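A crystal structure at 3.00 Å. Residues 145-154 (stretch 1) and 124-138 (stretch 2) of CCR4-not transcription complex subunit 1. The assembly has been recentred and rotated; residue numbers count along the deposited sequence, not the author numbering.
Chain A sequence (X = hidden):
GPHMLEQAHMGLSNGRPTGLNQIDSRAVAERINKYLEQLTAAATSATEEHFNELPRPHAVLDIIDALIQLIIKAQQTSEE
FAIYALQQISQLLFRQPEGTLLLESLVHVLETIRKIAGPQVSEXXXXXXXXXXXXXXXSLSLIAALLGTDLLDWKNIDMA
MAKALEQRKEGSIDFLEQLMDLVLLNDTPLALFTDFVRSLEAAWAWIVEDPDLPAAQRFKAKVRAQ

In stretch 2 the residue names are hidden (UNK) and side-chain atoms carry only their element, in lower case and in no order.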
# COMPACT_ATOMS: atom_id res chain seq x y z
N ALA A 145 0.40 -0.17 -5.65
CA ALA A 145 1.31 0.87 -5.13
C ALA A 145 2.44 0.29 -4.30
O ALA A 145 3.58 0.75 -4.39
CB ALA A 145 0.51 1.88 -4.29
N LEU A 146 2.12 -0.74 -3.49
CA LEU A 146 3.04 -1.39 -2.58
C LEU A 146 3.87 -2.48 -3.22
O LEU A 146 4.87 -2.89 -2.62
CB LEU A 146 2.30 -1.90 -1.33
CG LEU A 146 1.85 -0.81 -0.37
CD1 LEU A 146 0.83 -1.34 0.59
CD2 LEU A 146 3.04 -0.18 0.34
N LEU A 147 3.51 -2.95 -4.45
CA LEU A 147 4.34 -3.95 -5.14
C LEU A 147 5.68 -3.25 -5.38
O LEU A 147 5.70 -2.04 -5.64
CB LEU A 147 3.72 -4.41 -6.48
CG LEU A 147 2.36 -5.12 -6.44
CD1 LEU A 147 1.77 -5.19 -7.82
CD2 LEU A 147 2.47 -6.54 -5.88
N GLY A 148 6.78 -3.95 -5.17
CA GLY A 148 8.07 -3.28 -5.29
C GLY A 148 8.63 -2.81 -3.96
O GLY A 148 9.70 -2.19 -3.92
N THR A 149 7.90 -3.08 -2.84
CA THR A 149 8.32 -2.85 -1.46
C THR A 149 8.28 -4.23 -0.76
O THR A 149 7.79 -5.20 -1.35
CB THR A 149 7.45 -1.82 -0.71
OG1 THR A 149 6.19 -2.40 -0.37
CG2 THR A 149 7.28 -0.51 -1.46
N ASP A 150 8.75 -4.31 0.50
CA ASP A 150 8.78 -5.55 1.30
C ASP A 150 7.63 -5.59 2.29
O ASP A 150 7.60 -6.45 3.18
CB ASP A 150 10.12 -5.66 2.04
CG ASP A 150 10.54 -4.47 2.89
OD1 ASP A 150 10.39 -3.31 2.42
OD2 ASP A 150 11.16 -4.69 3.96
N LEU A 151 6.68 -4.66 2.13
CA LEU A 151 5.56 -4.43 3.03
C LEU A 151 4.32 -5.26 2.79
O LEU A 151 3.43 -5.22 3.61
CB LEU A 151 5.21 -2.93 3.02
CG LEU A 151 6.40 -1.96 3.22
CD1 LEU A 151 6.04 -0.60 2.76
CD2 LEU A 151 6.87 -1.93 4.64
N LEU A 152 4.25 -6.06 1.72
CA LEU A 152 3.06 -6.88 1.47
C LEU A 152 3.20 -8.28 2.09
O LEU A 152 4.22 -8.94 1.84
CB LEU A 152 2.75 -6.97 -0.05
CG LEU A 152 2.20 -5.70 -0.71
CD1 LEU A 152 2.35 -5.76 -2.21
CD2 LEU A 152 0.75 -5.42 -0.30
N ASP A 153 2.21 -8.72 2.92
CA ASP A 153 2.23 -10.05 3.55
C ASP A 153 1.17 -10.90 2.88
O ASP A 153 -0.03 -10.72 3.16
CB ASP A 153 1.99 -9.96 5.06
CG ASP A 153 2.33 -11.23 5.78
OD1 ASP A 153 1.51 -12.16 5.76
OD2 ASP A 153 3.43 -11.30 6.36
N TRP A 154 1.60 -11.80 1.96
CA TRP A 154 0.69 -12.62 1.17
C TRP A 154 -0.09 -13.63 2.00
O TRP A 154 -1.22 -13.90 1.62
CB TRP A 154 1.37 -13.27 -0.02
CG TRP A 154 1.97 -12.29 -0.98
CD1 TRP A 154 3.28 -12.22 -1.34
CD2 TRP A 154 1.30 -11.23 -1.68
NE1 TRP A 154 3.47 -11.21 -2.26
CE2 TRP A 154 2.27 -10.57 -2.48
CE3 TRP A 154 -0.03 -10.76 -1.72
CZ2 TRP A 154 1.97 -9.47 -3.30
CZ3 TRP A 154 -0.33 -9.68 -2.55
CH2 TRP A 154 0.66 -9.05 -3.32
N UNK A 124 11.24 -1.79 11.25
CA UNK A 124 10.09 -1.48 12.10
C UNK A 124 8.85 -1.20 11.26
O UNK A 124 7.76 -1.60 11.65
c UNK A 124 10.39 -0.28 13.02
c UNK A 124 11.60 0.62 15.00
c UNK A 124 11.23 -0.63 14.23
n UNK A 124 12.89 0.92 15.07
o UNK A 124 10.75 1.32 15.55
N UNK A 125 9.03 -0.55 10.09
CA UNK A 125 7.95 -0.22 9.14
C UNK A 125 7.41 -1.51 8.51
O UNK A 125 6.18 -1.67 8.43
c UNK A 125 8.83 2.13 8.70
c UNK A 125 7.32 1.05 7.03
c UNK A 125 8.41 0.81 8.07
N UNK A 126 8.31 -2.44 8.10
CA UNK A 126 7.94 -3.74 7.51
C UNK A 126 7.08 -4.48 8.53
O UNK A 126 5.98 -4.92 8.19
n UNK A 126 9.41 -8.37 8.47
n UNK A 126 9.61 -8.17 6.18
c UNK A 126 9.34 -8.90 7.26
c UNK A 126 8.85 -5.81 6.30
n UNK A 126 8.97 -10.18 7.13
c UNK A 126 9.19 -4.56 7.11
c UNK A 126 10.03 -6.77 6.23
N UNK A 127 7.56 -4.54 9.78
CA UNK A 127 6.89 -5.21 10.88
C UNK A 127 5.52 -4.60 11.19
O UNK A 127 4.58 -5.35 11.41
n UNK A 127 7.91 -8.70 11.12
c UNK A 127 7.80 -5.29 12.12
c UNK A 127 7.70 -7.83 12.11
c UNK A 127 8.60 -6.60 12.14
o UNK A 127 6.78 -8.00 12.93
N UNK A 128 5.39 -3.27 11.11
CA UNK A 128 4.12 -2.58 11.32
C UNK A 128 3.11 -2.99 10.23
O UNK A 128 1.95 -3.24 10.55
c UNK A 128 3.46 1.20 10.68
c UNK A 128 2.35 -0.08 12.47
c UNK A 128 4.33 -1.06 11.32
c UNK A 128 3.09 -0.18 11.18
N UNK A 129 3.56 -3.05 8.96
CA UNK A 129 2.72 -3.46 7.83
C UNK A 129 2.26 -4.91 7.98
O UNK A 129 1.06 -5.19 7.88
c UNK A 129 3.52 0.58 6.11
c UNK A 129 3.44 -3.21 6.49
c UNK A 129 2.39 -1.62 4.85
c UNK A 129 3.21 -1.82 5.95
c UNK A 129 2.72 0.76 5.00
c UNK A 129 3.76 -0.71 6.58
c UNK A 129 2.16 -0.33 4.36
N UNK A 130 3.21 -5.79 8.34
CA UNK A 130 3.00 -7.23 8.53
C UNK A 130 2.24 -7.58 9.82
O UNK A 130 2.00 -8.77 10.06
n UNK A 130 5.60 -9.15 6.60
c UNK A 130 4.92 -7.10 6.07
n UNK A 130 5.60 -7.64 4.99
c UNK A 130 4.35 -7.98 8.44
c UNK A 130 5.99 -8.86 5.36
c UNK A 130 4.93 -8.03 7.05
N UNK A 131 1.85 -6.57 10.61
CA UNK A 131 1.10 -6.66 11.87
C UNK A 131 -0.36 -6.23 11.65
O UNK A 131 -1.18 -6.37 12.55
c UNK A 131 1.71 -5.72 12.91
c UNK A 131 2.67 -6.36 13.90
o UNK A 131 4.64 -5.24 14.71
n UNK A 131 2.67 -4.46 15.44
c UNK A 131 3.40 -5.31 14.72
N UNK A 132 -0.65 -5.63 10.51
CA UNK A 132 -2.00 -5.14 10.19
C UNK A 132 -2.93 -6.25 9.75
O UNK A 132 -2.50 -7.12 8.98
n UNK A 132 -2.74 -1.88 10.93
c UNK A 132 -1.94 -4.12 9.05
c UNK A 132 -1.48 -2.26 10.69
o UNK A 132 -0.59 -2.17 11.52
c UNK A 132 -1.17 -2.86 9.34
N UNK A 133 -4.23 -6.19 10.11
CA UNK A 133 -5.16 -7.20 9.60
C UNK A 133 -5.26 -7.15 8.07
O UNK A 133 -5.40 -6.08 7.47
c UNK A 133 -6.48 -6.83 10.29
c UNK A 133 -4.92 -5.24 10.99
c UNK A 133 -6.35 -5.43 10.64
N UNK A 134 -5.10 -8.32 7.47
CA UNK A 134 -5.09 -8.52 6.03
C UNK A 134 -6.12 -7.76 5.23
O UNK A 134 -5.81 -7.29 4.13
N UNK A 135 -7.34 -7.62 5.77
CA UNK A 135 -8.44 -6.92 5.09
C UNK A 135 -8.12 -5.46 4.74
O UNK A 135 -8.76 -4.91 3.83
c UNK A 135 -10.07 -5.02 7.47
c UNK A 135 -9.51 -6.03 9.31
c UNK A 135 -9.74 -6.30 7.18
c UNK A 135 -9.75 -7.02 5.88
n UNK A 135 -9.90 -4.85 8.82
n UNK A 135 -9.36 -6.94 8.36
N UNK A 136 -7.15 -4.85 5.43
CA UNK A 136 -6.74 -3.47 5.17
C UNK A 136 -6.11 -3.32 3.80
O UNK A 136 -6.19 -2.26 3.20
c UNK A 136 -5.76 -2.98 6.23
c UNK A 136 -5.24 -2.51 8.60
c UNK A 136 -7.24 -1.44 7.57
c UNK A 136 -6.34 -2.68 7.60
N UNK A 137 -5.49 -4.39 3.32
CA UNK A 137 -4.79 -4.42 2.04
C UNK A 137 -5.68 -4.85 0.91
O UNK A 137 -5.25 -4.79 -0.24
c UNK A 137 -3.55 -5.33 2.12
c UNK A 137 -2.62 -4.91 3.22
c UNK A 137 -2.71 -5.49 4.48
c UNK A 137 -0.94 -4.09 5.28
c UNK A 137 -1.87 -5.08 5.51
c UNK A 137 -0.84 -3.50 4.04
c UNK A 137 -1.69 -3.91 3.02
N UNK A 138 -6.94 -5.21 1.22
CA UNK A 138 -7.90 -5.66 0.23
C UNK A 138 -8.46 -4.51 -0.61
O UNK A 138 -9.67 -4.26 -0.62
c UNK A 138 -8.60 -7.89 1.45
c UNK A 138 -7.51 -8.60 0.65
c UNK A 138 -9.01 -6.53 0.84
c UNK A 138 -9.77 -8.79 1.55

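Position 124 carries three carbons, the third bearing one oxygen and one nitrogen, and reaches nothing on stretch 1: it is Gln124, a polar side chain suited to an exposed helical site. Position 125 has one carbon carrying two more, a beta-branched fork, and one of its methyls lies 3.8 Å from CD2 of Leu151. This is Val125, compact and apolar in a buried place.

At position 126 three carbons lead to a nitrogen and then to a carbon with two more nitrogens, which makes it Arg126. Its CA packs 3.6 Å from CD2 of Leu151, while its CD lies 3.3 Å from OD2 of Asp150. The charges are opposite, but NE of Arg126 stays 4.4 Å from OD2 of Asp150, too far for a salt bridge.

Position 127 again has three carbons ending in one oxygen and one nitrogen. It is Gln127, whose CB points away from stretch 1 and which makes no contact there. Position 128, with four carbons forked at the second, is Leu128; it too leaves stretch 1 untouched.

Position 129 has one carbon and then a ring of six carbons, without an oxygen, so it is Phe129. Its CB points toward stretch 1, and its flat ring offers a face to Leu151, whose CD1 stands 4.1 Å from the centroid of the Phe129 ring, nearly on the normal. CD2 of Leu146 adds a contact of 4.1 Å with CE2 of Phe129.

Position 130 holds one carbon and a five-membered ring of three carbons and two nitrogens: His130. The ring suits a mixed setting, because NE2 of His130 donates a hydrogen bond of 2.9 Å to O of Asp150 while CB of Asp153 lies over the ring face, 4.0 Å from the His130 centroid. OD2 of Asp153 is 3.1 Å from ND1 of His130, but the angle is too poor for a hydrogen bond.

Positions 131 and 132 both show three carbons ending in an oxygen and a nitrogen. They are Gln131 and Gln132, in a type I turn that begins at Phe129 and carries the chain away from stretch 1. At 133 three carbons close onto the backbone nitrogen, giving Pro133, whose ring fits its phi of -62°. Position 134 has no side-chain atoms and is Gly134. Position 135, one carbon and a ring of three carbons and two nitrogens, is the exposed His135; 136, four carbons forked at the second, is Leu136.

Position 137 has one carbon and a six-carbon ring, hence Phe137. Buried and directed toward stretch 1, it meets CD1 of Leu146 at its ring edge, 4.3 Å from CD1 of Phe137. Position 138, four carbons forked at the second, is Leu138, out of reach.

The contact thus joins an apolar cluster, with Leu151 against Val125 and Phe129 and with Leu146 touching both phenylalanines, to a single cross-stretch hydrogen bond, from His130 to the backbone of Asp150.

Stretch 2 124-138: QVRQLFHQQPGHLFL
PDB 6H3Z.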